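Side-chain contacts in TRAP dicarboxylate transporter, DctP subunit (Anaerococcus prevoti, PDB 4N91), which binds alpha- and beta-D-glucuronate and, as a solute-binding protein of the TRAP family, probably delivers the sugar acid to a membrane transporter: residues Asp62-Gln67 / Glu256-Val261; Met125-Ile130 / Gln329-Glu334; Pro180-Met185 / Met236-Pro241; Thr203-Gly208 / Asn223-Val228. All coordinates share one frame; numbering follows the deposited sequence.

Interaction 1: Asp62-Gln67 / Glu256-Val261; sequences DKYDIQ and EEDRKV
Two donors from consecutive residues, Lys-63 and Tyr-64, converge on one carboxylate oxygen, OD2 of Asp-258, and this small contact shows how a single acceptor atom can tie an edge strand to a helix. The ammonium group supplies a charged bond: Lys-63 NZ lies 2.8 Å from Asp-258 OD2, meeting it on the syn side and only 17° out of the carboxylate plane. The lysine chain reaches that point by running extended, with CG anti to its backbone N (chi1 -169°), and crosses the aspartate at about a right angle. The phenol supplies the second bond, very short, with Tyr-64 OH as donor 2.5 Å from Asp-258 OD2. Here the carboxylate stands at the edge of the ring, its plane turned 82° from that of the phenol. Lys-63 CG also rests 3.8 Å above one face of the Tyr-64 ring, near the rim. With two donors on the same oxygen, one of them positively charged, the negative charge of buried Asp-258 is probably offset in good part, which would favour its ionised form. The Tyr-64 ring also meets Phe-262 edge-to-face. Tyr-64 belongs to the outermost strand 64-69, which pairs in parallel with strand 31-36 and has helix 44-60 packed against Ile-66; Asp-258 sits in the first turn of the long helix 256-290.

Interaction 2: Met125-Ile130 / Gln329-Glu334; sequences MDDPEI and QKYNEE
Asp-127 and Tyr-331 make the nearest backbone approach of the two segments, yet their CA atoms remain 10.1 Å apart, so that side chains alone bridge the start of helix 128-135, with the residue before it, and the last turns of helix 322-334. The tyrosine spans most of that distance. Its hydroxyl donates to the carboxylate, Tyr-331 OH to Asp-127 OD2 at 2.7 Å, coming from above the carboxylate plane and 42° out of it. Ring and carboxylate are nearly perpendicular, at 85°, and OD2 lies in the plane of the ring at its edge, 3.3 Å from Tyr-331 CE2. Farther along the same edge, Ile-130 brings up the end of its longer branch, CD1 standing 3.9 Å from Tyr-331 CE2 as the two side chains slide past each other in opposite directions. The other oxygen of the aspartate has separate work: Asp-127 OD1 accepts from Glu-129 N at 2.9 Å. With CG beside the carbonyl carbon, opposite the backbone N (chi1 -172°), the carboxylate can serve both partners. The capping bond thus restrains the group that receives the phenol, a second-shell role for the helix start. Helix 118-125 flanks the contact through His-123 and Val-124, which touch the tyrosine. The arrangement is a classic aspartate N-cap, here extended by a tyrosine from the C-terminal helix.

Interaction 3: Pro180-Met185 / Met236-Pro241; sequences PTNVRM and MHQMVP
Asn-182 and Gln-238 meet through their amides, while one helical turn farther on Met-185, a selenomethionine, lies against His-237. In the amide pair Asn-182 ND2 gives a hydrogen to Gln-238 OE1 at 2.8 Å, with an N-H...O angle of 162°. The acceptor lies in the amide plane of the asparagine, but the donor is tilted 27° from the carbonyl plane of the glutamine, and the two amides, approaching from opposite directions, are turned 57° against each other. At the second point the methyl group does the touching: Met-185 CE sits over one face of the imidazole, 3.6 Å from His-237 CD2 and offset toward the rim, a CH-pi contact. The selenium approaches the same ring obliquely, 3.8 Å from His-237 CD2. A bend at the last torsion folds the methyl onto the ring, after a chain that has run extended from the helix.

A second shell fixes these groups. Gln-238 NE2 donates to the carbonyl of Asn-110, and Asn-182 OD1 pairs with Ser-179, so that both amides are held at each end. The imidazole is bonded at both nitrogens, ND1 to Asp-235 and NE2 to Glu-214, and its side chain lies about 4 Å from that of Arg-154, a glucuronate-binding residue.

Two acidic partners would be consistent with a positively polarised imidazole, its rotation set by those bonds while the soft methyl-selenium end covers one face. The two neutral amides share one bond, and Asn-110 and Ser-179 take up the remaining NE2 and OD1, the side chain of Asn-182 lying about 8 Å from the bound alpha-D-glucuronate.

Interaction 4: Thr203-Gly208 / Asn223-Val228; sequences TALQSG and NGHGEV
Leu-205 and Val-228 make the apolar part of this contact, where helix 201-207 packs against the loop leading into strand 231-238. Leu-205 CB stands 3.9 Å from Val-228 CG1, and the same methyl lies 3.8 Å from the backbone oxygen Leu-205 O. The backbones come close here too, with the CA atoms of Gln-206 and Val-228 only 6.2 Å apart.

The CH-pi contact comes from the other end of the leucine. Leu-205 CD1 is placed over one face of the His-225 imidazole, 3.9 Å from His-225 CG and 28° off the ring normal as seen from the ring centroid; the two side chains cross at about a right angle. The polar edge of that ring is directed elsewhere, as His-225 ND1 is hydrogen-bonded to Tyr-157.

Of a different kind is the approach of a polar oxygen to a methyl group: Gln-206 OE1 lies 3.0 Å from Val-228 CG2, unusually short for an oxygen and a methyl carbon, so its detail is doubtful. A bend at chi2 (60°) brings OE1 to the valine methyl.

Backbone bonds shape both partners. Gly-208 ends the helix in a Schellman motif with positive phi, and Val-228 N bonds to His-225 O, which sets the valine one turn from the histidine.

No hydrogen bond joins the two segments, and cohesion probably rests on shape and dispersion. The histidine combines both chemistries, its pi face toward the leucine methyl and a nitrogen held by Tyr-157, at about 7 Å from the bound glucuronate.

Overall arrangement
Read from the N terminus, the chain opens its first long loop at 62-67, and interaction 1 closes it at 256-261, joining the edge strand of the five-stranded sheet to the start of helix 256-290. Before that closure, 125-130 begins the loop of interaction 2, which ends only at 329-334 near the C terminus; the two therefore cross. Interaction 3 lies inside both, linking helix 180-188 to the end of strand 231-238, and interaction 4 is nested within interaction 3, tying helix 201-207 to the loop before that strand. Interactions 2 and 3 touch through Met-125 and Pro-241, whereas interactions 1 and 4 lie farthest apart, their centres about 40 Å from each other.

Interaction 1: Asp62-Gln67 / Glu256-Val261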
# COMPACT_ATOMS: atom_id res chain seq x y z
N ASP A 62 7.44 13.88 27.90
CA ASP A 62 7.22 15.19 28.50
C ASP A 62 7.03 16.25 27.42
O ASP A 62 6.48 17.32 27.68
CB ASP A 62 8.39 15.59 29.40
CG ASP A 62 8.45 14.79 30.69
OD1 ASP A 62 7.41 14.21 31.08
OD2 ASP A 62 9.53 14.75 31.32
N LYS A 63 7.48 15.96 26.20
CA LYS A 63 7.59 16.97 25.15
C LYS A 63 6.62 16.77 23.99
O LYS A 63 6.15 17.74 23.39
CB LYS A 63 9.01 16.97 24.59
CG LYS A 63 9.31 18.13 23.68
CD LYS A 63 10.80 18.20 23.36
CE LYS A 63 11.13 19.36 22.44
NZ LYS A 63 12.59 19.40 22.12
N TYR A 64 6.34 15.52 23.65
CA TYR A 64 5.46 15.24 22.53
C TYR A 64 4.30 14.36 22.94
O TYR A 64 4.46 13.39 23.69
CB TYR A 64 6.23 14.56 21.39
CG TYR A 64 7.37 15.37 20.81
CD1 TYR A 64 7.14 16.36 19.86
CD2 TYR A 64 8.68 15.15 21.20
CE1 TYR A 64 8.18 17.10 19.32
CE2 TYR A 64 9.72 15.88 20.68
CZ TYR A 64 9.47 16.86 19.74
OH TYR A 64 10.52 17.58 19.21
N ASP A 65 3.12 14.70 22.44
CA ASP A 65 1.96 13.84 22.55
C ASP A 65 1.65 13.35 21.14
O ASP A 65 1.22 14.12 20.30
CB ASP A 65 0.78 14.60 23.12
CG ASP A 65 -0.49 13.77 23.15
OD1 ASP A 65 -0.41 12.53 23.00
OD2 ASP A 65 -1.57 14.34 23.35
N ILE A 66 1.92 12.07 20.88
CA ILE A 66 1.61 11.50 19.57
C ILE A 66 0.17 11.00 19.55
O ILE A 66 -0.22 10.20 20.39
CB ILE A 66 2.62 10.38 19.22
CG1 ILE A 66 3.98 11.01 18.90
CG2 ILE A 66 2.13 9.55 18.06
CD1 ILE A 66 5.11 10.03 18.79
N GLN A 67 -0.63 11.51 18.61
CA GLN A 67 -2.02 11.10 18.50
C GLN A 67 -2.29 10.37 17.19
O GLN A 67 -2.03 10.91 16.13
CB GLN A 67 -2.92 12.32 18.62
CG GLN A 67 -2.79 12.99 19.96
CD GLN A 67 -3.61 14.25 20.07
OE1 GLN A 67 -4.24 14.69 19.10
NE2 GLN A 67 -3.59 14.87 21.25
N GLU A 256 18.25 17.70 16.81
CA GLU A 256 19.00 16.49 16.48
C GLU A 256 18.57 15.29 17.30
O GLU A 256 18.36 14.20 16.76
CB GLU A 256 20.51 16.71 16.70
CG GLU A 256 21.34 15.44 16.47
CD GLU A 256 22.78 15.55 16.97
OE1 GLU A 256 23.12 16.55 17.65
OE2 GLU A 256 23.58 14.63 16.70
N GLU A 257 18.46 15.49 18.61
CA GLU A 257 18.24 14.38 19.52
C GLU A 257 16.82 13.87 19.38
O GLU A 257 16.58 12.67 19.47
CB GLU A 257 18.51 14.79 20.96
CG GLU A 257 20.00 14.76 21.32
CD GLU A 257 20.57 13.34 21.26
OE1 GLU A 257 20.08 12.47 22.01
OE2 GLU A 257 21.51 13.10 20.47
N ASP A 258 15.89 14.79 19.14
CA ASP A 258 14.51 14.40 18.92
C ASP A 258 14.36 13.62 17.61
O ASP A 258 13.64 12.62 17.55
CB ASP A 258 13.61 15.62 18.89
CG ASP A 258 13.55 16.33 20.21
OD1 ASP A 258 14.36 16.00 21.10
OD2 ASP A 258 12.69 17.23 20.37
N ARG A 259 15.02 14.10 16.57
CA ARG A 259 14.99 13.44 15.26
C ARG A 259 15.51 12.01 15.38
O ARG A 259 14.98 11.10 14.75
CB ARG A 259 15.85 14.20 14.25
CG ARG A 259 15.95 13.54 12.89
CD ARG A 259 14.58 13.44 12.22
NE ARG A 259 14.63 12.76 10.93
CZ ARG A 259 15.00 13.33 9.79
NH1 ARG A 259 15.34 14.61 9.76
NH2 ARG A 259 15.02 12.62 8.67
N LYS A 260 16.54 11.81 16.19
CA LYS A 260 17.09 10.47 16.34
C LYS A 260 16.04 9.53 16.95
O LYS A 260 15.90 8.38 16.52
CB LYS A 260 18.37 10.51 17.17
CG LYS A 260 19.53 11.04 16.36
CD LYS A 260 20.73 11.36 17.21
CE LYS A 260 21.95 11.60 16.35
NZ LYS A 260 23.00 12.30 17.12
N VAL A 261 15.28 10.04 17.91
CA VAL A 261 14.25 9.23 18.55
C VAL A 261 13.11 8.94 17.58
O VAL A 261 12.64 7.80 17.48
CB VAL A 261 13.72 9.89 19.83
CG1 VAL A 261 12.52 9.12 20.36
CG2 VAL A 261 14.85 9.98 20.89

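Interaction 2: Met125-Ile130 / Gln329-Glu334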
# COMPACT_ATOMS: atom_id res chain seq x y z
N MSE A 125 12.70 -3.19 -0.32
CA MSE A 125 12.16 -2.09 0.46
C MSE A 125 13.08 -1.74 1.63
O MSE A 125 13.02 -0.63 2.16
CB MSE A 125 10.75 -2.44 0.97
CG MSE A 125 9.73 -2.69 -0.13
SE MSE A 125 9.64 -1.27 -1.48
CE MSE A 125 9.22 0.27 -0.31
N ASP A 126 13.92 -2.70 2.03
CA ASP A 126 14.85 -2.50 3.14
C ASP A 126 16.22 -2.00 2.64
O ASP A 126 17.12 -1.80 3.44
CB ASP A 126 15.04 -3.80 3.92
CG ASP A 126 13.89 -4.11 4.85
OD1 ASP A 126 13.14 -3.17 5.21
OD2 ASP A 126 13.75 -5.28 5.23
N ASP A 127 16.37 -1.84 1.33
CA ASP A 127 17.64 -1.38 0.76
C ASP A 127 17.63 0.14 0.62
O ASP A 127 16.96 0.68 -0.26
CB ASP A 127 17.89 -2.04 -0.59
CG ASP A 127 19.30 -1.74 -1.15
OD1 ASP A 127 19.92 -0.73 -0.77
OD2 ASP A 127 19.77 -2.52 -2.00
N PRO A 128 18.38 0.85 1.46
CA PRO A 128 18.34 2.31 1.45
C PRO A 128 18.80 2.90 0.11
O PRO A 128 18.39 3.99 -0.24
CB PRO A 128 19.32 2.72 2.55
CG PRO A 128 19.63 1.48 3.30
CD PRO A 128 19.41 0.34 2.38
N GLU A 129 19.64 2.19 -0.63
CA GLU A 129 20.09 2.74 -1.89
C GLU A 129 18.98 2.77 -2.91
O GLU A 129 18.97 3.59 -3.82
CB GLU A 129 21.28 1.96 -2.42
CG GLU A 129 22.50 2.16 -1.56
CD GLU A 129 23.72 1.53 -2.16
OE1 GLU A 129 23.56 0.58 -2.96
OE2 GLU A 129 24.83 2.00 -1.84
N ILE A 130 18.03 1.87 -2.76
CA ILE A 130 16.86 1.88 -3.62
C ILE A 130 15.79 2.84 -3.09
O ILE A 130 15.29 3.65 -3.84
CB ILE A 130 16.26 0.47 -3.77
CG1 ILE A 130 17.26 -0.45 -4.48
CG2 ILE A 130 14.94 0.52 -4.56
CD1 ILE A 130 16.81 -1.90 -4.68
N GLN A 329 15.90 -6.23 -10.13
CA GLN A 329 16.17 -7.50 -10.80
C GLN A 329 17.27 -8.30 -10.11
O GLN A 329 17.21 -9.53 -10.08
CB GLN A 329 16.50 -7.31 -12.28
CG GLN A 329 15.36 -6.72 -13.09
CD GLN A 329 14.01 -7.40 -12.85
OE1 GLN A 329 13.93 -8.61 -12.67
NE2 GLN A 329 12.95 -6.62 -12.84
N LYS A 330 18.26 -7.62 -9.55
CA LYS A 330 19.31 -8.36 -8.86
C LYS A 330 18.72 -9.07 -7.65
O LYS A 330 19.05 -10.21 -7.35
CB LYS A 330 20.47 -7.44 -8.47
CG LYS A 330 21.33 -7.03 -9.65
CD LYS A 330 22.43 -6.05 -9.25
CE LYS A 330 23.42 -6.68 -8.27
NZ LYS A 330 24.60 -5.80 -8.03
N TYR A 331 17.83 -8.39 -6.94
CA TYR A 331 17.18 -9.01 -5.81
C TYR A 331 16.26 -10.14 -6.26
O TYR A 331 16.13 -11.15 -5.57
CB TYR A 331 16.41 -8.00 -4.98
CG TYR A 331 17.28 -7.23 -4.03
CD1 TYR A 331 17.82 -7.86 -2.91
CD2 TYR A 331 17.56 -5.89 -4.24
CE1 TYR A 331 18.61 -7.16 -2.03
CE2 TYR A 331 18.35 -5.19 -3.37
CZ TYR A 331 18.87 -5.84 -2.26
OH TYR A 331 19.66 -5.14 -1.39
N ASN A 332 15.63 -9.99 -7.42
CA ASN A 332 14.77 -11.06 -7.93
C ASN A 332 15.61 -12.30 -8.19
O ASN A 332 15.16 -13.43 -7.96
CB ASN A 332 14.04 -10.64 -9.21
CG ASN A 332 12.83 -9.76 -8.94
OD1 ASN A 332 12.28 -9.76 -7.84
ND2 ASN A 332 12.42 -8.99 -9.95
N GLU A 333 16.83 -12.09 -8.67
CA GLU A 333 17.74 -13.21 -8.95
C GLU A 333 18.24 -13.89 -7.68
O GLU A 333 18.38 -15.11 -7.63
CB GLU A 333 18.93 -12.70 -9.77
CG GLU A 333 18.56 -12.31 -11.18
CD GLU A 333 19.56 -11.34 -11.80
OE1 GLU A 333 20.76 -11.41 -11.45
OE2 GLU A 333 19.14 -10.51 -12.64
N GLU A 334 18.52 -13.09 -6.66
CA GLU A 334 19.00 -13.59 -5.38
C GLU A 334 17.89 -14.29 -4.59
O GLU A 334 18.15 -15.24 -3.85
CB GLU A 334 19.58 -12.42 -4.57
CG GLU A 334 20.16 -12.81 -3.22
CD GLU A 334 20.90 -11.65 -2.54
OE1 GLU A 334 20.94 -10.54 -3.13
OE2 GLU A 334 21.43 -11.87 -1.43

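Interaction 3: Pro180-Met185 / Met236-Pro241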
# COMPACT_ATOMS: atom_id res chain seq x y z
N PRO A 180 -3.10 6.21 -11.74
CA PRO A 180 -3.12 6.02 -13.21
C PRO A 180 -2.50 4.69 -13.65
O PRO A 180 -2.98 4.11 -14.63
CB PRO A 180 -2.37 7.22 -13.75
CG PRO A 180 -2.50 8.28 -12.65
CD PRO A 180 -2.52 7.51 -11.35
N THR A 181 -1.52 4.19 -12.92
CA THR A 181 -0.93 2.90 -13.26
C THR A 181 -1.97 1.78 -13.20
O THR A 181 -2.12 0.99 -14.14
CB THR A 181 0.25 2.58 -12.32
OG1 THR A 181 1.33 3.45 -12.65
CG2 THR A 181 0.68 1.13 -12.46
N ASN A 182 -2.76 1.77 -12.12
CA ASN A 182 -3.78 0.75 -11.98
C ASN A 182 -4.92 0.90 -12.96
O ASN A 182 -5.50 -0.09 -13.40
CB ASN A 182 -4.28 0.68 -10.54
CG ASN A 182 -3.28 -0.01 -9.63
OD1 ASN A 182 -2.36 0.61 -9.12
ND2 ASN A 182 -3.43 -1.32 -9.47
N VAL A 183 -5.27 2.13 -13.31
CA VAL A 183 -6.27 2.31 -14.36
C VAL A 183 -5.79 1.68 -15.68
O VAL A 183 -6.52 0.95 -16.34
CB VAL A 183 -6.59 3.78 -14.56
CG1 VAL A 183 -7.45 3.98 -15.80
CG2 VAL A 183 -7.28 4.31 -13.31
N ARG A 184 -4.54 1.97 -16.06
CA ARG A 184 -3.98 1.40 -17.27
C ARG A 184 -3.91 -0.14 -17.19
O ARG A 184 -4.17 -0.82 -18.17
CB ARG A 184 -2.59 1.98 -17.55
CG ARG A 184 -1.91 1.43 -18.77
CD ARG A 184 -2.66 1.74 -20.05
NE ARG A 184 -1.87 1.29 -21.19
CZ ARG A 184 -2.38 0.93 -22.37
NH1 ARG A 184 -3.69 0.99 -22.58
NH2 ARG A 184 -1.57 0.52 -23.33
N MSE A 185 -3.58 -0.67 -16.03
CA MSE A 185 -3.56 -2.12 -15.85
C MSE A 185 -4.94 -2.71 -16.16
O MSE A 185 -5.04 -3.76 -16.81
CB MSE A 185 -3.13 -2.48 -14.43
CG MSE A 185 -2.96 -3.97 -14.23
SE MSE A 185 -2.56 -4.40 -12.35
CE MSE A 185 -4.35 -4.10 -11.59
N MSE A 236 -2.21 -12.23 -7.97
CA MSE A 236 -1.09 -11.54 -7.31
C MSE A 236 -0.34 -10.55 -8.22
O MSE A 236 0.90 -10.61 -8.39
CB MSE A 236 -0.14 -12.59 -6.69
CG MSE A 236 -0.81 -13.40 -5.60
SE MSE A 236 0.28 -14.89 -4.97
CE MSE A 236 1.65 -13.83 -4.09
N HIS A 237 -1.09 -9.60 -8.78
CA HIS A 237 -0.55 -8.73 -9.81
C HIS A 237 0.41 -7.68 -9.29
O HIS A 237 1.27 -7.22 -10.05
CB HIS A 237 -1.65 -8.05 -10.62
CG HIS A 237 -2.78 -7.49 -9.81
ND1 HIS A 237 -3.98 -8.15 -9.68
CD2 HIS A 237 -2.91 -6.33 -9.12
CE1 HIS A 237 -4.79 -7.44 -8.93
NE2 HIS A 237 -4.17 -6.33 -8.58
N GLN A 238 0.29 -7.31 -8.03
CA GLN A 238 1.18 -6.31 -7.45
C GLN A 238 1.50 -6.61 -6.01
O GLN A 238 0.71 -7.26 -5.29
CB GLN A 238 0.60 -4.90 -7.50
CG GLN A 238 0.39 -4.32 -8.87
CD GLN A 238 -0.52 -3.12 -8.79
OE1 GLN A 238 -1.68 -3.20 -8.30
NE2 GLN A 238 -0.02 -1.99 -9.22
N MSE A 239 2.67 -6.12 -5.58
CA MSE A 239 3.04 -6.04 -4.18
C MSE A 239 3.32 -4.58 -3.92
O MSE A 239 4.39 -4.07 -4.26
CB MSE A 239 4.24 -6.91 -3.83
CG MSE A 239 4.03 -8.32 -4.21
SE MSE A 239 5.53 -9.42 -3.64
CE MSE A 239 4.80 -9.94 -1.87
N VAL A 240 2.33 -3.90 -3.34
CA VAL A 240 2.37 -2.43 -3.28
C VAL A 240 2.64 -2.00 -1.85
O VAL A 240 1.81 -2.23 -0.96
CB VAL A 240 1.05 -1.78 -3.77
CG1 VAL A 240 1.17 -0.26 -3.76
CG2 VAL A 240 0.68 -2.28 -5.18
N PRO A 241 3.80 -1.41 -1.61
CA PRO A 241 4.06 -1.04 -0.21
C PRO A 241 3.17 0.09 0.25
O PRO A 241 2.84 0.99 -0.53
CB PRO A 241 5.53 -0.61 -0.22
CG PRO A 241 5.78 -0.13 -1.64
CD PRO A 241 4.91 -1.03 -2.51

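Interaction 4: Thr203-Gly208 / Asn223-Val228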
# COMPACT_ATOMS: atom_id res chain seq x y z
N THR A 203 -19.52 -0.36 0.53
CA THR A 203 -20.84 0.05 0.07
C THR A 203 -20.96 0.05 -1.45
O THR A 203 -22.04 -0.23 -1.97
CB THR A 203 -21.23 1.44 0.64
OG1 THR A 203 -20.26 2.39 0.27
CG2 THR A 203 -21.31 1.41 2.15
N ALA A 204 -19.87 0.31 -2.16
CA ALA A 204 -19.89 0.27 -3.61
C ALA A 204 -20.12 -1.18 -4.08
O ALA A 204 -20.85 -1.41 -5.03
CB ALA A 204 -18.64 0.84 -4.19
N LEU A 205 -19.51 -2.15 -3.39
CA LEU A 205 -19.74 -3.56 -3.71
C LEU A 205 -21.20 -3.97 -3.40
O LEU A 205 -21.85 -4.65 -4.18
CB LEU A 205 -18.79 -4.46 -2.92
CG LEU A 205 -17.32 -4.41 -3.32
CD1 LEU A 205 -16.47 -5.00 -2.21
CD2 LEU A 205 -17.06 -5.11 -4.66
N GLN A 206 -21.67 -3.56 -2.24
CA GLN A 206 -23.00 -3.93 -1.79
C GLN A 206 -24.07 -3.38 -2.74
O GLN A 206 -25.06 -4.06 -3.03
CB GLN A 206 -23.24 -3.40 -0.38
CG GLN A 206 -24.57 -3.82 0.20
CD GLN A 206 -24.71 -5.33 0.31
OE1 GLN A 206 -23.73 -6.04 0.55
NE2 GLN A 206 -25.94 -5.83 0.14
N SER A 207 -23.87 -2.17 -3.22
CA SER A 207 -24.88 -1.50 -4.06
C SER A 207 -24.77 -1.90 -5.53
O SER A 207 -25.62 -1.52 -6.34
CB SER A 207 -24.74 0.01 -3.94
OG SER A 207 -23.53 0.44 -4.57
N GLY A 208 -23.73 -2.64 -5.89
CA GLY A 208 -23.55 -3.12 -7.24
C GLY A 208 -22.97 -2.08 -8.19
O GLY A 208 -22.93 -2.30 -9.38
N ASN A 223 -12.25 -5.24 6.47
CA ASN A 223 -13.07 -4.23 5.81
C ASN A 223 -14.38 -4.78 5.27
O ASN A 223 -15.17 -4.06 4.69
CB ASN A 223 -12.28 -3.53 4.72
CG ASN A 223 -10.92 -3.08 5.21
OD1 ASN A 223 -9.93 -3.80 5.11
ND2 ASN A 223 -10.90 -1.92 5.87
N GLY A 224 -14.61 -6.08 5.51
CA GLY A 224 -15.87 -6.71 5.21
C GLY A 224 -16.17 -7.01 3.75
O GLY A 224 -17.29 -7.39 3.43
N HIS A 225 -15.19 -6.88 2.86
CA HIS A 225 -15.51 -7.08 1.45
C HIS A 225 -15.90 -8.52 1.13
O HIS A 225 -16.56 -8.79 0.12
CB HIS A 225 -14.34 -6.68 0.55
CG HIS A 225 -13.94 -5.25 0.69
ND1 HIS A 225 -12.87 -4.71 0.02
CD2 HIS A 225 -14.45 -4.25 1.46
CE1 HIS A 225 -12.73 -3.45 0.36
NE2 HIS A 225 -13.67 -3.14 1.23
N GLY A 226 -15.49 -9.45 1.98
CA GLY A 226 -15.86 -10.85 1.82
C GLY A 226 -17.30 -11.15 2.15
O GLY A 226 -17.79 -12.26 1.90
N GLU A 227 -18.01 -10.16 2.68
CA GLU A 227 -19.45 -10.31 2.90
C GLU A 227 -20.17 -10.30 1.56
O GLU A 227 -21.21 -10.96 1.40
CB GLU A 227 -20.00 -9.18 3.79
CG GLU A 227 -19.51 -9.21 5.20
CD GLU A 227 -20.07 -8.05 6.02
OE1 GLU A 227 -21.02 -7.38 5.54
OE2 GLU A 227 -19.57 -7.83 7.14
N VAL A 228 -19.63 -9.55 0.60
CA VAL A 228 -20.22 -9.42 -0.71
C VAL A 228 -19.48 -10.26 -1.75
O VAL A 228 -20.10 -10.91 -2.58
CB VAL A 228 -20.19 -7.96 -1.19
CG1 VAL A 228 -20.64 -7.87 -2.65
CG2 VAL A 228 -21.02 -7.07 -0.27